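Side-chain contacts in HTH-type dhaKLM operon transcriptional activator DhaS (Lactococcus lactis, PDB 2IU5), which activates transcription of the dhaKLM operon together with DhaQ, in response to dihydroxyacetone, by binding an inverted repeat that partly overlaps the -35 promoter sequence: residues Asp38-Ala43 against Gln48-Tyr53; His112-Gln117 against Ala152-Thr157. The protein carries 1 engineered substitution. All coordinates share one frame; numbering follows the deposited sequence.

Contact 1 (Asp38-Ala43 against Gln48-Tyr53)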
loop_
_atom_site.group_PDB
_atom_site.type_symbol
_atom_site.label_atom_id
_atom_site.label_comp_id
_atom_site.label_asym_id
_atom_site.label_seq_id
_atom_site.Cartn_x
_atom_site.Cartn_y
_atom_site.Cartn_z
ATOM N N ASP A 38 29.300 -20.642 -6.840
ATOM C CA ASP A 38 29.284 -19.528 -7.797
ATOM C C ASP A 38 29.562 -18.205 -7.077
ATOM O O ASP A 38 30.364 -17.384 -7.544
ATOM C CB ASP A 38 27.928 -19.397 -8.510
ATOM C CG ASP A 38 27.609 -20.547 -9.431
ATOM O OD1 ASP A 38 28.564 -21.171 -9.963
ATOM O OD2 ASP A 38 26.394 -20.830 -9.636
ATOM N N ILE A 39 28.902 -18.004 -5.940
ATOM C CA ILE A 39 29.061 -16.758 -5.178
ATOM C C ILE A 39 30.515 -16.545 -4.808
ATOM O O ILE A 39 31.063 -15.451 -4.966
ATOM C CB ILE A 39 28.185 -16.773 -3.921
ATOM C CG1 ILE A 39 26.722 -16.692 -4.352
ATOM C CG2 ILE A 39 28.480 -15.561 -3.017
ATOM C CD1 ILE A 39 25.743 -17.071 -3.211
ATOM N N MET A 40 31.145 -17.601 -4.310
ATOM C CA MET A 40 32.511 -17.481 -3.817
ATOM C C MET A 40 33.558 -17.403 -4.926
ATOM O O MET A 40 34.573 -16.726 -4.773
ATOM C CB MET A 40 32.833 -18.580 -2.790
ATOM C CG MET A 40 31.871 -18.532 -1.578
ATOM S SD MET A 40 31.874 -16.951 -0.706
ATOM C CE MET A 40 33.427 -17.063 0.171
ATOM N N GLN A 41 33.320 -18.078 -6.043
ATOM C CA GLN A 41 34.096 -17.836 -7.261
ATOM C C GLN A 41 34.056 -16.370 -7.667
ATOM O O GLN A 41 35.088 -15.753 -7.964
ATOM C CB GLN A 41 33.563 -18.703 -8.395
ATOM C CG GLN A 41 33.995 -20.132 -8.202
ATOM C CD GLN A 41 33.349 -21.061 -9.199
ATOM O OE1 GLN A 41 32.537 -20.633 -10.023
ATOM N NE2 GLN A 41 33.706 -22.336 -9.130
ATOM N N THR A 42 32.857 -15.784 -7.678
ATOM C CA THR A 42 32.709 -14.401 -8.097
ATOM C C THR A 42 33.368 -13.459 -7.072
ATOM O O THR A 42 33.974 -12.445 -7.438
ATOM C CB THR A 42 31.218 -14.073 -8.285
ATOM O OG1 THR A 42 30.727 -14.849 -9.379
ATOM C CG2 THR A 42 30.991 -12.617 -8.638
ATOM N N ALA A 43 33.252 -13.800 -5.793
ATOM C CA ALA A 43 33.847 -13.004 -4.725
ATOM C C ALA A 43 35.368 -13.122 -4.657
ATOM O O ALA A 43 36.036 -12.288 -4.021
ATOM C CB ALA A 43 33.247 -13.395 -3.378
ATOM N N GLN A 48 34.968 -22.329 1.436
ATOM C CA GLN A 48 34.623 -22.694 2.802
ATOM C C GLN A 48 34.407 -21.461 3.694
ATOM O O GLN A 48 33.686 -21.511 4.695
ATOM C CB GLN A 48 35.707 -23.598 3.380
ATOM C CG GLN A 48 35.341 -24.224 4.719
ATOM C CD GLN A 48 34.071 -25.059 4.647
ATOM O OE1 GLN A 48 33.836 -25.776 3.670
ATOM N NE2 GLN A 48 33.243 -24.965 5.691
ATOM N N THR A 49 35.028 -20.344 3.336
ATOM C CA THR A 49 34.927 -19.115 4.123
ATOM C C THR A 49 33.472 -18.648 4.220
ATOM O O THR A 49 33.087 -18.022 5.208
ATOM C CB THR A 49 35.831 -18.007 3.529
ATOM O OG1 THR A 49 37.198 -18.436 3.598
ATOM C CG2 THR A 49 35.692 -16.718 4.296
ATOM N N PHE A 50 32.665 -18.946 3.212
ATOM C CA PHE A 50 31.251 -18.540 3.219
ATOM C C PHE A 50 30.614 -18.989 4.514
ATOM O O PHE A 50 29.802 -18.268 5.097
ATOM C CB PHE A 50 30.550 -19.201 2.033
ATOM C CG PHE A 50 29.066 -18.911 1.901
ATOM C CD1 PHE A 50 28.625 -17.843 1.127
ATOM C CD2 PHE A 50 28.124 -19.720 2.535
ATOM C CE1 PHE A 50 27.266 -17.569 0.986
ATOM C CE2 PHE A 50 26.763 -19.449 2.395
ATOM C CZ PHE A 50 26.338 -18.392 1.633
ATOM N N TYR A 51 30.983 -20.176 4.980
ATOM C CA TYR A 51 30.320 -20.797 6.136
ATOM C C TYR A 51 30.750 -20.263 7.496
ATOM O O TYR A 51 30.208 -20.635 8.555
ATOM C CB TYR A 51 30.517 -22.318 6.008
ATOM C CG TYR A 51 29.806 -22.754 4.756
ATOM C CD1 TYR A 51 28.420 -22.898 4.744
ATOM C CD2 TYR A 51 30.512 -23.013 3.591
ATOM C CE1 TYR A 51 27.757 -23.293 3.583
ATOM C CE2 TYR A 51 29.855 -23.409 2.430
ATOM C CZ TYR A 51 28.481 -23.547 2.443
ATOM O OH TYR A 51 27.814 -23.940 1.302
ATOM N N ASN A 52 31.734 -19.374 7.486
ATOM C CA ASN A 52 32.026 -18.634 8.703
ATOM C C ASN A 52 30.917 -17.624 8.939
ATOM O O ASN A 52 30.823 -17.078 10.036
ATOM C CB ASN A 52 33.361 -17.919 8.567
ATOM C CG ASN A 52 34.538 -18.853 8.784
ATOM O OD1 ASN A 52 35.560 -18.743 8.114
ATOM N ND2 ASN A 52 34.395 -19.775 9.724
ATOM N N TYR A 53 30.086 -17.380 7.925
ATOM C CA TYR A 53 29.144 -16.262 7.961
ATOM C C TYR A 53 27.692 -16.630 7.656
ATOM O O TYR A 53 26.781 -16.076 8.264
ATOM C CB TYR A 53 29.588 -15.155 7.011
ATOM C CG TYR A 53 30.996 -14.689 7.283
ATOM C CD1 TYR A 53 31.281 -13.897 8.390
ATOM C CD2 TYR A 53 32.041 -15.044 6.438
ATOM C CE1 TYR A 53 32.583 -13.469 8.639
ATOM C CE2 TYR A 53 33.342 -14.622 6.680
ATOM C CZ TYR A 53 33.599 -13.843 7.769
ATOM O OH TYR A 53 34.900 -13.433 7.995
#

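Contact 2 (His112-Gln117 against Ala152-Thr157)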
loop_
_atom_site.group_PDB
_atom_site.type_symbol
_atom_site.label_atom_id
_atom_site.label_comp_id
_atom_site.label_asym_id
_atom_site.label_seq_id
_atom_site.Cartn_x
_atom_site.Cartn_y
_atom_site.Cartn_z
ATOM N N HIS A 112 5.967 -7.530 2.994
ATOM C CA HIS A 112 5.750 -7.039 4.351
ATOM C C HIS A 112 7.015 -6.424 4.923
ATOM O O HIS A 112 6.972 -5.368 5.548
ATOM C CB HIS A 112 5.223 -8.161 5.238
ATOM C CG HIS A 112 4.036 -8.863 4.659
ATOM N ND1 HIS A 112 2.887 -8.195 4.289
ATOM C CD2 HIS A 112 3.819 -10.171 4.384
ATOM C CE1 HIS A 112 2.013 -9.066 3.810
ATOM N NE2 HIS A 112 2.554 -10.271 3.857
ATOM N N PHE A 113 8.142 -7.089 4.703
ATOM C CA PHE A 113 9.426 -6.523 5.073
ATOM C C PHE A 113 9.628 -5.168 4.375
ATOM O O PHE A 113 10.094 -4.204 4.976
ATOM C CB PHE A 113 10.536 -7.503 4.696
ATOM C CG PHE A 113 11.893 -6.968 4.978
ATOM C CD1 PHE A 113 12.481 -7.141 6.226
ATOM C CD2 PHE A 113 12.578 -6.278 3.993
ATOM C CE1 PHE A 113 13.750 -6.630 6.480
ATOM C CE2 PHE A 113 13.839 -5.766 4.237
ATOM C CZ PHE A 113 14.425 -5.942 5.478
ATOM N N PHE A 114 9.268 -5.104 3.096
ATOM C CA PHE A 114 9.521 -3.917 2.253
ATOM C C PHE A 114 8.714 -2.751 2.854
ATOM O O PHE A 114 9.219 -1.622 2.991
ATOM C CB PHE A 114 9.087 -4.241 0.821
ATOM C CG PHE A 114 9.561 -3.274 -0.237
ATOM C CD1 PHE A 114 10.908 -2.947 -0.416
ATOM C CD2 PHE A 114 8.618 -2.688 -1.074
ATOM C CE1 PHE A 114 11.292 -2.042 -1.423
ATOM C CE2 PHE A 114 8.993 -1.790 -2.075
ATOM C CZ PHE A 114 10.327 -1.466 -2.253
ATOM N N LEU A 115 7.469 -3.034 3.219
ATOM C CA LEU A 115 6.616 -2.003 3.794
ATOM C C LEU A 115 7.240 -1.483 5.076
ATOM O O LEU A 115 7.273 -0.280 5.307
ATOM C CB LEU A 115 5.193 -2.518 4.022
ATOM C CG LEU A 115 4.279 -1.547 4.781
ATOM C CD1 LEU A 115 4.033 -0.301 3.928
ATOM C CD2 LEU A 115 2.968 -2.247 5.127
ATOM N N ILE A 116 7.735 -2.394 5.904
ATOM C CA ILE A 116 8.370 -1.993 7.159
ATOM C C ILE A 116 9.567 -1.069 6.894
ATOM O O ILE A 116 9.785 -0.111 7.644
ATOM C CB ILE A 116 8.775 -3.219 7.963
ATOM C CG1 ILE A 116 7.532 -3.893 8.560
ATOM C CG2 ILE A 116 9.708 -2.786 9.090
ATOM C CD1 ILE A 116 7.816 -5.229 9.237
ATOM N N GLN A 117 10.329 -1.337 5.837
ATOM C CA GLN A 117 11.443 -0.450 5.453
ATOM C C GLN A 117 10.980 0.980 5.172
ATOM O O GLN A 117 11.603 1.960 5.609
ATOM C CB GLN A 117 12.216 -1.017 4.282
ATOM C CG GLN A 117 12.681 -2.448 4.555
ATOM C CD GLN A 117 13.192 -2.599 5.961
ATOM O OE1 GLN A 117 14.161 -1.943 6.379
ATOM N NE2 GLN A 117 12.546 -3.474 6.727
ATOM N N ALA A 152 1.819 4.267 0.570
ATOM C CA ALA A 152 1.845 4.832 -0.787
ATOM C C ALA A 152 3.175 4.549 -1.463
ATOM O O ALA A 152 3.211 4.033 -2.578
ATOM C CB ALA A 152 1.594 6.321 -0.757
ATOM N N ILE A 153 4.271 4.879 -0.800
ATOM C CA ILE A 153 5.562 4.688 -1.433
ATOM C C ILE A 153 5.861 3.200 -1.629
ATOM O O ILE A 153 6.443 2.815 -2.644
ATOM C CB ILE A 153 6.671 5.409 -0.671
ATOM C CG1 ILE A 153 6.351 6.906 -0.544
ATOM C CG2 ILE A 153 7.995 5.143 -1.377
ATOM C CD1 ILE A 153 7.147 7.629 0.556
ATOM N N CYS A 154 5.462 2.357 -0.680
ATOM C CA CYS A 154 5.680 0.925 -0.822
ATOM C C CYS A 154 4.992 0.418 -2.089
ATOM O O CYS A 154 5.574 -0.329 -2.887
ATOM C CB CYS A 154 5.137 0.209 0.417
ATOM S SG CYS A 154 5.339 -1.578 0.378
ATOM N N ALA A 155 3.740 0.825 -2.283
ATOM C CA ALA A 155 2.948 0.343 -3.410
ATOM C C ALA A 155 3.520 0.821 -4.744
ATOM O O ALA A 155 3.612 0.060 -5.709
ATOM C CB ALA A 155 1.502 0.813 -3.272
ATOM N N ILE A 156 3.901 2.091 -4.786
ATOM C CA ILE A 156 4.390 2.709 -6.010
ATOM C C ILE A 156 5.736 2.089 -6.384
ATOM O O ILE A 156 5.966 1.761 -7.551
ATOM C CB ILE A 156 4.559 4.219 -5.826
ATOM C CG1 ILE A 156 3.186 4.897 -5.731
ATOM C CG2 ILE A 156 5.413 4.787 -6.945
ATOM C CD1 ILE A 156 2.427 4.883 -7.008
ATOM N N THR A 157 6.616 1.923 -5.408
ATOM C CA THR A 157 7.957 1.418 -5.720
ATOM C C THR A 157 7.938 -0.071 -6.029
ATOM O O THR A 157 8.624 -0.522 -6.946
ATOM C CB THR A 157 8.986 1.746 -4.620
ATOM O OG1 THR A 157 8.570 1.148 -3.386
ATOM C CG2 THR A 157 9.136 3.242 -4.468
#

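Contact 1 (Asp38-Ala43 against Gln48-Tyr53)
M40 meets F50 because its chain is bent twice: CG lies beside the backbone N and anti to the carbonyl carbon, and further bends at chi2 (-58°) and chi3 (-75°) lay the sulfur and methyl against the other segment. In F50, CG anti to the backbone N (chi1 179°) turns the ring to bring its CD1 edge to the sulfur. SD of M40 lies 3.8 Å from CB of F50 and equally near CD1 of that ring, a Met-aromatic contact made at the ring edge, with the sulfur 5.1 Å from the F50 ring centroid. The methyl continues to the backbone, CE of M40 standing 3.7 Å from N of F50, and also reaches CB of T49 at 4.2 Å. Both segments belong to the predicted helix-turn-helix of this TetR-family regulator, the contact packing helix 36-43 against 48-53, probably the part of the motif where relatives carry the DNA-recognition helix. Replacing M40 with an alanine removes the thioether, which would probably leave a gap beside F50 CB and the ring edge without its sulfur neighbour. On the F50 ring, CD1 of I39 comes obliquely to CE1 at 4.5 Å, a looser apolar touch. I39 also packs on F22 of helix 13-28 and on L60 of helix 57-73, while F50 rests on V36.

Contact 2 (His112-Gln117 against Ala152-Thr157)
Within the C-terminal region of this TetR-type protein, helix 110-132 packs against helix 139-163, and C154 is met there by both F114 and L115. The short segments run at 128° to each other, with axes 9.1 Å apart at closest approach. SG of C154 is anti to its backbone N (chi1 180°), which carries the sulfur across to the neighbouring helix, where it lies 3.7 Å from CA of L115. The same sulfur touches the F114 ring at CD2, 3.8 Å away, a cysteine sulfur-aromatic contact in which SG stands oblique to the ring. The CD1 methyl of L115 packs on CB of C154 at 3.7 Å.

This buried, all-helical packing shows how one aromatic side chain can join several helices. F114 also makes edge-to-face contacts with W118 of its own helix and with F104, and it touches F69 of helix 57-73, which leads out of the DNA-binding part. Farther round the ring, OG1 of T157 approaches CE2 of F114 at 3.2 Å, the two side chains crossing obliquely. The hydroxyl sits between the backbone N and the carbonyl carbon of T157 (chi1 60°), from where it donates to O of I153 one turn back, at 2.8 Å. That carbonyl is therefore gripped twice, by OG1 and N of T157 arriving from opposite faces of its plane; the bond satisfies the buried hydroxyl proton while the oxygen remains against the aromatic carbons. Other residues of helix 139-163, I153 and I156, pack respectively on Y148 and F144 of the second subunit, and the helix thus takes part both in this packing and in the dimer contact.

Overall arrangement
The two contacts follow one another along the chain, contact 1 closing before contact 2 opens, and their centres are 31 Å apart, on opposite sides of the chain's centre. Their nearest atoms are about 16 Å apart, so they do not touch. Contact 1 lies in the predicted helix-turn-helix, contact 2 in the C-terminal region, on a helix that also meets the second subunit. They share no helix, yet helix 57-73 reaches both: L60 lies against I39 of contact 1 and F69 against F114 of contact 2. The arrangement illustrates the two-part build of TetR-family regulators, a small DNA-binding unit joined to a larger helical, dimerising one.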